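Local coordinates for gamma-D-glutamyl-L-lysine dipeptidyl-peptidase (Bacillus cereus ATCC 10987, PDB 3H41), which probably cleaves gamma-D-glutamyl-L-lysine bonds in murein peptides of the cell wall, releasing L-Ala-gamma-D-Glu, as a cysteine peptidase of the NlpC/P60 family, at residues Y107-E110 and F111-T115. Residues are numbered along the deposited sequence; the frame is centred on the assembly and turned at random.
Sequences YNQE and FADKT
Gln109 and Asp113 are linked twice over one turn of the short helix 109-113, by backbone and by side chain. The Gln109 side chain leaves the helix with CB turned from the following residues, but chi1 (-169°) sets CG beside its own carbonyl carbon, 3.6 Å from Asp113 OD2. The bend at chi2 (59°) then turns the amide over toward the carboxylate: CD lies beside it, and NE2 donates to Asp113 OD1 at 2.9 Å. The acceptor lies in the amide plane, whereas NE2 approaches from above the carboxylate plane. At the other branch, OE1 accepts from Tyr107 OH (2.8 Å), the hydroxyl standing above the carbonyl plane; the amide thus bridges tyrosine and aspartate, and its rotation is fixed from both ends. Tyr107 OH also rests 3.6 Å from Ala112 CB.

Asn108 is the N-cap: its OD1 takes Phe111 N at 3.0 Å on an in-plane lone pair, while its backbone O receives Ala112 N. Toward the other end, the aliphatic chain of Lys114 runs alongside Glu110, although its NZ forms a salt bridge with Glu117. Phe111 turns inward, edge-to-face with Phe10 and against Leu148 and Leu161, seating the helix between the sheets of the two SH3-like domains. Asp113 OD2 lies 3.2 Å from Gln109 O, a closeness of two acceptors that the NE2 donor probably offsets, while the tyrosine-glutamine-aspartate chain ties the loop residue Tyr107 to the helix's last turn.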
ATOM      1  N   TYR A 107      12.096  10.824  13.144  1.00 19.70           N
ATOM      2  CA  TYR A 107      11.839  10.208  14.453  1.00 18.57           C
ATOM      3  C   TYR A 107      11.377  11.307  15.392  1.00 18.80           C
ATOM      4  O   TYR A 107      12.035  12.329  15.502  1.00 21.12           O
ATOM      5  CB  TYR A 107      13.094   9.541  15.036  1.00 17.45           C
ATOM      6  CG  TYR A 107      12.792   8.809  16.349  1.00 15.77           C
ATOM      7  CD1 TYR A 107      12.790   9.497  17.572  1.00 26.37           C
ATOM      8  CD2 TYR A 107      12.413   7.482  16.353  1.00 23.42           C
ATOM      9  CE1 TYR A 107      12.490   8.844  18.769  1.00 20.63           C
ATOM     10  CE2 TYR A 107      12.095   6.821  17.537  1.00 23.15           C
ATOM     11  CZ  TYR A 107      12.131   7.510  18.734  1.00 28.05           C
ATOM     12  OH  TYR A 107      11.810   6.859  19.907  1.00 26.96           O
ATOM     13  N   ASN A 108      10.235  11.115  16.027  1.00 18.06           N
ATOM     14  CA  ASN A 108       9.756  12.029  17.055  1.00 21.09           C
ATOM     15  C   ASN A 108       9.288  11.181  18.235  1.00 20.46           C
ATOM     16  O   ASN A 108       8.497  10.247  18.066  1.00 20.28           O
ATOM     17  CB  ASN A 108       8.633  12.892  16.491  1.00 18.22           C
ATOM     18  CG  ASN A 108       8.051  13.836  17.509  1.00 17.04           C
ATOM     19  OD1 ASN A 108       7.072  13.494  18.153  1.00 24.94           O
ATOM     20  ND2 ASN A 108       8.587  15.041  17.603  1.00 24.30           N
ATOM     21  N   GLN A 109       9.835  11.448  19.425  1.00 24.19           N
ATOM     22  CA  GLN A 109       9.529  10.613  20.589  1.00 24.67           C
ATOM     23  C   GLN A 109       8.039  10.584  20.931  1.00 23.85           C
ATOM     24  O   GLN A 109       7.491   9.524  21.284  1.00 26.02           O
ATOM     25  CB  GLN A 109      10.311  11.080  21.824  1.00 27.09           C
ATOM     26  CG  GLN A 109      10.226  10.078  22.986  1.00 27.41           C
ATOM     27  CD  GLN A 109      10.757   8.702  22.605  1.00 31.90           C
ATOM     28  OE1 GLN A 109      11.845   8.596  22.050  1.00 33.48           O
ATOM     29  NE2 GLN A 109       9.971   7.647  22.860  1.00 32.03           N
ATOM     30  N   GLU A 110       7.395  11.747  20.870  1.00 25.93           N
ATOM     31  CA  GLU A 110       5.950  11.832  21.107  1.00 25.47           C
ATOM     32  C   GLU A 110       5.169  10.942  20.142  1.00 23.37           C
ATOM     33  O   GLU A 110       4.293  10.186  20.576  1.00 22.96           O
ATOM     34  CB  GLU A 110       5.426  13.261  20.988  1.00 25.15           C
ATOM     35  CG  GLU A 110       3.904  13.334  21.271  1.00 34.91           C
ATOM     36  CD  GLU A 110       3.291  14.743  21.143  1.00 41.33           C
ATOM     37  OE1 GLU A 110       3.967  15.661  20.633  1.00 46.27           O
ATOM     38  OE2 GLU A 110       2.112  14.914  21.540  1.00 40.14           O
ATOM     39  N   PHE A 111       5.470  11.035  18.838  1.00 22.55           N
ATOM     40  CA  PHE A 111       4.851  10.121  17.862  1.00 21.25           C
ATOM     41  C   PHE A 111       5.174   8.662  18.176  1.00 20.30           C
ATOM     42  O   PHE A 111       4.296   7.801  18.188  1.00 18.45           O
ATOM     43  CB  PHE A 111       5.289  10.444  16.429  1.00 20.76           C
ATOM     44  CG  PHE A 111       4.542   9.667  15.375  1.00 16.92           C
ATOM     45  CD1 PHE A 111       3.343  10.159  14.833  1.00 13.95           C
ATOM     46  CD2 PHE A 111       5.014   8.442  14.929  1.00 21.60           C
ATOM     47  CE1 PHE A 111       2.641   9.454  13.858  1.00 15.95           C
ATOM     48  CE2 PHE A 111       4.309   7.721  13.965  1.00 18.30           C
ATOM     49  CZ  PHE A 111       3.121   8.243  13.409  1.00 16.51           C
ATOM     50  N   ALA A 112       6.452   8.369  18.387  1.00 21.24           N
ATOM     51  CA  ALA A 112       6.864   7.006  18.760  1.00 23.17           C
ATOM     52  C   ALA A 112       6.075   6.484  19.997  1.00 24.79           C
ATOM     53  O   ALA A 112       5.614   5.345  20.014  1.00 29.72           O
ATOM     54  CB  ALA A 112       8.366   6.968  19.024  1.00 23.00           C
ATOM     55  N   ASP A 113       5.888   7.333  21.000  1.00 26.46           N
ATOM     56  CA  ASP A 113       5.120   6.932  22.204  1.00 26.23           C
ATOM     57  C   ASP A 113       3.625   6.720  21.936  1.00 28.07           C
ATOM     58  O   ASP A 113       2.941   6.015  22.697  1.00 32.87           O
ATOM     59  CB  ASP A 113       5.290   7.968  23.309  1.00 25.18           C
ATOM     60  CG  ASP A 113       6.689   7.977  23.887  1.00 29.96           C
ATOM     61  OD1 ASP A 113       7.374   6.933  23.795  1.00 37.62           O
ATOM     62  OD2 ASP A 113       7.099   9.028  24.414  1.00 37.45           O
ATOM     63  N   LYS A 114       3.102   7.355  20.886  1.00 24.87           N
ATOM     64  CA  LYS A 114       1.672   7.303  20.616  1.00 24.75           C
ATOM     65  C   LYS A 114       1.318   6.272  19.542  1.00 25.32           C
ATOM     66  O   LYS A 114       0.179   6.185  19.137  1.00 24.33           O
ATOM     67  CB  LYS A 114       1.175   8.692  20.222  1.00 24.92           C
ATOM     68  CG  LYS A 114       1.110   9.698  21.398  1.00 29.20           C
ATOM     69  CD  LYS A 114       0.681  11.093  20.893  1.00 28.12           C
ATOM     70  CE  LYS A 114       0.094  11.966  22.001  1.00 34.27           C
ATOM     71  NZ  LYS A 114      -1.289  11.546  22.414  1.00 28.96           N
ATOM     72  N   THR A 115       2.295   5.468  19.123  1.00 28.02           N
ATOM     73  CA  THR A 115       2.102   4.489  18.048  0.60 29.54           C
ATOM     74  C   THR A 115       1.080   3.424  18.397  1.00 29.36           C
ATOM     75  O   THR A 115       0.497   2.802  17.518  1.00 30.83           O
ATOM     76  CB  THR A 115       3.409   3.735  17.716  0.60 28.71           C
ATOM     77  OG1 THR A 115       3.825   2.975  18.859  0.60 30.19           O
ATOM     78  CG2 THR A 115       4.519   4.700  17.291  0.60 30.51           C
TER